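Local coordinates for CRISPR-associated protein,CRISPR-associated endonuclease Cas9 (Corynebacterium diphtheriae, PDB 6JOO), which uses a guide RNA to recognise and cleave complementary DNA of invading genetic elements in bacterial CRISPR adaptive immunity, at residues Q78-F83 against A128-A133. Sequence-based numbering, arbitrary orientation.
Sequences QQLDKF and ALRHIA. With nucleotides of chain B.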
ATOM      1  N   GLN A  78      26.758   1.616 -14.646  1.00 82.95           N
ATOM      2  CA  GLN A  78      26.999   1.366 -16.063  1.00 87.76           C
ATOM      3  C   GLN A  78      27.398   2.646 -16.783  1.00107.09           C
ATOM      4  O   GLN A  78      28.279   2.628 -17.651  1.00111.92           O
ATOM      5  CB  GLN A  78      25.760   0.745 -16.708  1.00 87.81           C
ATOM      6  CG  GLN A  78      25.475  -0.677 -16.252  1.00108.98           C
ATOM      7  CD  GLN A  78      24.239  -1.262 -16.906  1.00117.48           C
ATOM      8  OE1 GLN A  78      23.447  -0.545 -17.517  1.00131.57           O
ATOM      9  NE2 GLN A  78      24.069  -2.575 -16.783  1.00103.39           N
ATOM     10  N   GLN A  79      26.766   3.769 -16.433  1.00 86.28           N
ATOM     11  CA  GLN A  79      27.131   5.045 -17.042  1.00 86.73           C
ATOM     12  C   GLN A  79      28.506   5.512 -16.586  1.00 97.38           C
ATOM     13  O   GLN A  79      29.232   6.146 -17.360  1.00107.83           O
ATOM     14  CB  GLN A  79      26.074   6.103 -16.718  1.00 88.26           C
ATOM     15  CG  GLN A  79      24.726   5.870 -17.386  1.00 89.77           C
ATOM     16  CD  GLN A  79      24.811   5.870 -18.900  1.00109.70           C
ATOM     17  OE1 GLN A  79      24.916   4.817 -19.529  1.00111.97           O
ATOM     18  NE2 GLN A  79      24.763   7.058 -19.495  1.00122.26           N
ATOM     19  N   LEU A  80      28.882   5.209 -15.341  1.00 90.88           N
ATOM     20  CA  LEU A  80      30.195   5.608 -14.846  1.00 85.02           C
ATOM     21  C   LEU A  80      31.305   4.820 -15.527  1.00 88.41           C
ATOM     22  O   LEU A  80      32.383   5.361 -15.797  1.00 91.62           O
ATOM     23  CB  LEU A  80      30.258   5.429 -13.330  1.00 83.61           C
ATOM     24  CG  LEU A  80      31.595   5.724 -12.652  1.00 87.60           C
ATOM     25  CD1 LEU A  80      31.974   7.183 -12.822  1.00 82.95           C
ATOM     26  CD2 LEU A  80      31.538   5.345 -11.179  1.00 70.14           C
ATOM     27  N   ASP A  81      31.062   3.538 -15.807  1.00103.88           N
ATOM     28  CA  ASP A  81      32.054   2.742 -16.521  1.00113.62           C
ATOM     29  C   ASP A  81      32.229   3.239 -17.953  1.00118.50           C
ATOM     30  O   ASP A  81      33.350   3.270 -18.471  1.00123.16           O
ATOM     31  CB  ASP A  81      31.660   1.264 -16.504  1.00114.90           C
ATOM     32  CG  ASP A  81      31.814   0.627 -15.129  1.00110.71           C
ATOM     33  OD1 ASP A  81      32.085   1.357 -14.151  1.00107.68           O
ATOM     34  OD2 ASP A  81      31.666  -0.610 -15.028  1.00109.57           O
ATOM     35  N   LYS A  82      31.132   3.636 -18.604  1.00 81.68           N
ATOM     36  CA  LYS A  82      31.237   4.190 -19.951  1.00 83.60           C
ATOM     37  C   LYS A  82      31.921   5.551 -19.941  1.00 92.76           C
ATOM     38  O   LYS A  82      32.635   5.893 -20.892  1.00 92.99           O
ATOM     39  CB  LYS A  82      29.850   4.294 -20.587  1.00 71.14           C
ATOM     40  N   PHE A  83      31.716   6.336 -18.882  1.00 85.25           N
ATOM     41  CA  PHE A  83      32.421   7.605 -18.744  1.00 84.10           C
ATOM     42  C   PHE A  83      33.904   7.385 -18.479  1.00 98.15           C
ATOM     43  O   PHE A  83      34.747   8.152 -18.959  1.00111.23           O
ATOM     44  CB  PHE A  83      31.793   8.429 -17.619  1.00 80.05           C
ATOM     45  CG  PHE A  83      32.582   9.652 -17.247  1.00101.63           C
ATOM     46  CD1 PHE A  83      32.456  10.822 -17.978  1.00116.15           C
ATOM     47  CD2 PHE A  83      33.443   9.635 -16.160  1.00105.01           C
ATOM     48  CE1 PHE A  83      33.178  11.950 -17.635  1.00115.27           C
ATOM     49  CE2 PHE A  83      34.167  10.761 -15.813  1.00104.80           C
ATOM     50  CZ  PHE A  83      34.034  11.919 -16.552  1.00111.85           C
ATOM     51  N   ALA A 128      39.442   4.242  -7.692  1.00113.58           N
ATOM     52  CA  ALA A 128      38.938   5.074  -6.605  1.00116.32           C
ATOM     53  C   ALA A 128      37.550   5.618  -6.916  1.00111.57           C
ATOM     54  O   ALA A 128      36.702   5.717  -6.021  1.00105.13           O
ATOM     55  CB  ALA A 128      39.911   6.215  -6.319  1.00128.32           C
ATOM     56  N   LEU A 129      37.294   5.971  -8.178  1.00102.98           N
ATOM     57  CA  LEU A 129      35.998   6.544  -8.528  1.00114.28           C
ATOM     58  C   LEU A 129      34.881   5.515  -8.417  1.00102.93           C
ATOM     59  O   LEU A 129      33.801   5.821  -7.896  1.00 92.54           O
ATOM     60  CB  LEU A 129      36.040   7.134  -9.938  1.00119.10           C
ATOM     61  CG  LEU A 129      36.752   8.479 -10.080  1.00128.06           C
ATOM     62  CD1 LEU A 129      36.608   9.005 -11.500  1.00141.47           C
ATOM     63  CD2 LEU A 129      36.209   9.480  -9.070  1.00118.33           C
ATOM     64  N   ARG A 130      35.116   4.292  -8.898  1.00109.40           N
ATOM     65  CA  ARG A 130      34.071   3.275  -8.839  1.00 91.97           C
ATOM     66  C   ARG A 130      33.726   2.905  -7.402  1.00 84.79           C
ATOM     67  O   ARG A 130      32.585   2.523  -7.120  1.00 75.02           O
ATOM     68  CB  ARG A 130      34.490   2.030  -9.621  1.00 79.86           C
ATOM     69  CG  ARG A 130      34.694   2.259 -11.111  1.00 89.59           C
ATOM     70  CD  ARG A 130      35.036   0.957 -11.818  1.00 92.99           C
ATOM     71  NE  ARG A 130      33.865   0.102 -11.982  1.00 93.81           N
ATOM     72  CZ  ARG A 130      33.920  -1.205 -12.223  1.00 95.41           C
ATOM     73  NH1 ARG A 130      35.095  -1.813 -12.316  1.00102.80           N
ATOM     74  NH2 ARG A 130      32.803  -1.904 -12.360  1.00 93.73           N
ATOM     75  N   HIS A 131      34.684   3.019  -6.481  1.00 88.59           N
ATOM     76  CA  HIS A 131      34.414   2.662  -5.091  1.00 95.78           C
ATOM     77  C   HIS A 131      33.571   3.729  -4.400  1.00 93.96           C
ATOM     78  O   HIS A 131      32.607   3.410  -3.695  1.00 82.05           O
ATOM     79  CB  HIS A 131      35.726   2.436  -4.341  1.00102.43           C
ATOM     80  CG  HIS A 131      35.545   1.966  -2.930  1.00102.74           C
ATOM     81  ND1 HIS A 131      35.740   2.788  -1.840  1.00110.18           N
ATOM     82  CD2 HIS A 131      35.188   0.759  -2.431  1.00100.74           C
ATOM     83  CE1 HIS A 131      35.512   2.107  -0.731  1.00106.01           C
ATOM     84  NE2 HIS A 131      35.175   0.873  -1.061  1.00100.93           N
ATOM     85  N   ILE A 132      33.924   5.002  -4.586  1.00102.73           N
ATOM     86  CA  ILE A 132      33.169   6.087  -3.964  1.00103.46           C
ATOM     87  C   ILE A 132      31.728   6.102  -4.457  1.00103.02           C
ATOM     88  O   ILE A 132      30.812   6.482  -3.718  1.00 93.35           O
ATOM     89  CB  ILE A 132      33.873   7.435  -4.223  1.00112.12           C
ATOM     90  CG1 ILE A 132      35.303   7.391  -3.685  1.00119.40           C
ATOM     91  CG2 ILE A 132      33.099   8.586  -3.596  1.00106.15           C
ATOM     92  CD1 ILE A 132      36.086   8.659  -3.923  1.00128.75           C
ATOM     93  N   ALA A 133      31.499   5.670  -5.700  1.00121.65           N
ATOM     94  CA  ALA A 133      30.151   5.697  -6.258  1.00117.79           C
ATOM     95  C   ALA A 133      29.211   4.741  -5.532  1.00119.14           C
ATOM     96  O   ALA A 133      28.005   5.006  -5.455  1.00127.83           O
ATOM     97  CB  ALA A 133      30.198   5.366  -7.749  1.00117.02           C
TER
ATOM     98  P     U B  44      34.462  -2.181   1.747  1.00103.30           P
ATOM     99  OP1   U B  44      34.652  -0.751   1.405  1.00104.95           O
ATOM    100  OP2   U B  44      33.256  -2.592   2.508  1.00104.08           O
ATOM    101  O5'   U B  44      34.527  -3.015   0.395  1.00100.44           O
ATOM    102  C5'   U B  44      35.619  -2.845  -0.493  1.00101.08           C
ATOM    103  C4'   U B  44      35.638  -3.900  -1.565  1.00 97.90           C
ATOM    104  O4'   U B  44      35.823  -5.210  -0.974  1.00 96.92           O
ATOM    105  C3'   U B  44      34.362  -4.044  -2.371  1.00 93.57           C
ATOM    106  O3'   U B  44      34.240  -3.063  -3.379  1.00 93.03           O
ATOM    107  C2'   U B  44      34.470  -5.461  -2.914  1.00 92.42           C
ATOM    108  O2'   U B  44      35.340  -5.500  -4.032  1.00 93.96           O
ATOM    109  C1'   U B  44      35.158  -6.182  -1.753  1.00 93.01           C
ATOM    110  N1    U B  44      34.206  -6.929  -0.898  1.00 88.50           N
ATOM    111  C2    U B  44      33.759  -8.142  -1.379  1.00 83.81           C
ATOM    112  O2    U B  44      34.103  -8.591  -2.462  1.00 82.85           O
ATOM    113  N3    U B  44      32.889  -8.812  -0.554  1.00 80.86           N
ATOM    114  C4    U B  44      32.426  -8.415   0.682  1.00 81.16           C
ATOM    115  O4    U B  44      31.641  -9.147   1.299  1.00 78.17           O
ATOM    116  C5    U B  44      32.942  -7.148   1.111  1.00 85.41           C
ATOM    117  C6    U B  44      33.793  -6.467   0.329  1.00 88.31           C
TER
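Leu80 and Arg130 mark the register between helical segments 78-83 and 128-133, their CA atoms being 7.5 Å apart. The local axes run nearly antiparallel, at 164° between N-to-C directions, and approach to 10.9 Å. That spacing is bridged by side chains, with 220 Å² buried in total. Leu80 supplies the apolar part: its CB points toward the partner helix, and the CD2 branch meets CB of Ala133 at 3.7 Å. The same methyl lies 4.0 Å from O of Leu129, so it rests on the backbone one turn earlier. Val233, from helix 224-234, also packs on Leu80. Both segments precede the glycine-serine linker of this engineered fusion, so the contact does not join two parts. Segment 78-83 lies near the C-terminal end of helix 56-86, whose arginine-rich sequence following the first RuvC strands identifies it as the Cas9 bridge helix; here it meets helix 118-134 of the recognition lobe. Beside the leucine, Asp81 and Arg130 form a salt bridge, OD1 to NE at 3.1 Å. Arg130 bends at chi3 (75°), setting NE beside OD1. Asp81 OD2 lies over one face of the guanidinium, 3.2 Å from NH2 of Arg130. Each carboxylate oxygen has a nitrogen near it, but planes 81° apart exclude the coplanar bidentate form. Glu93 is a second, weak ionic partner, through NH1. CB of His131 points away from the bridge helix; its NE2 donates to OP1 of U44 of chain B at 3.0 Å, with OP1 in the ring plane. Arg107 hydrogen-bonds to ND1, so both ring nitrogens are engaged.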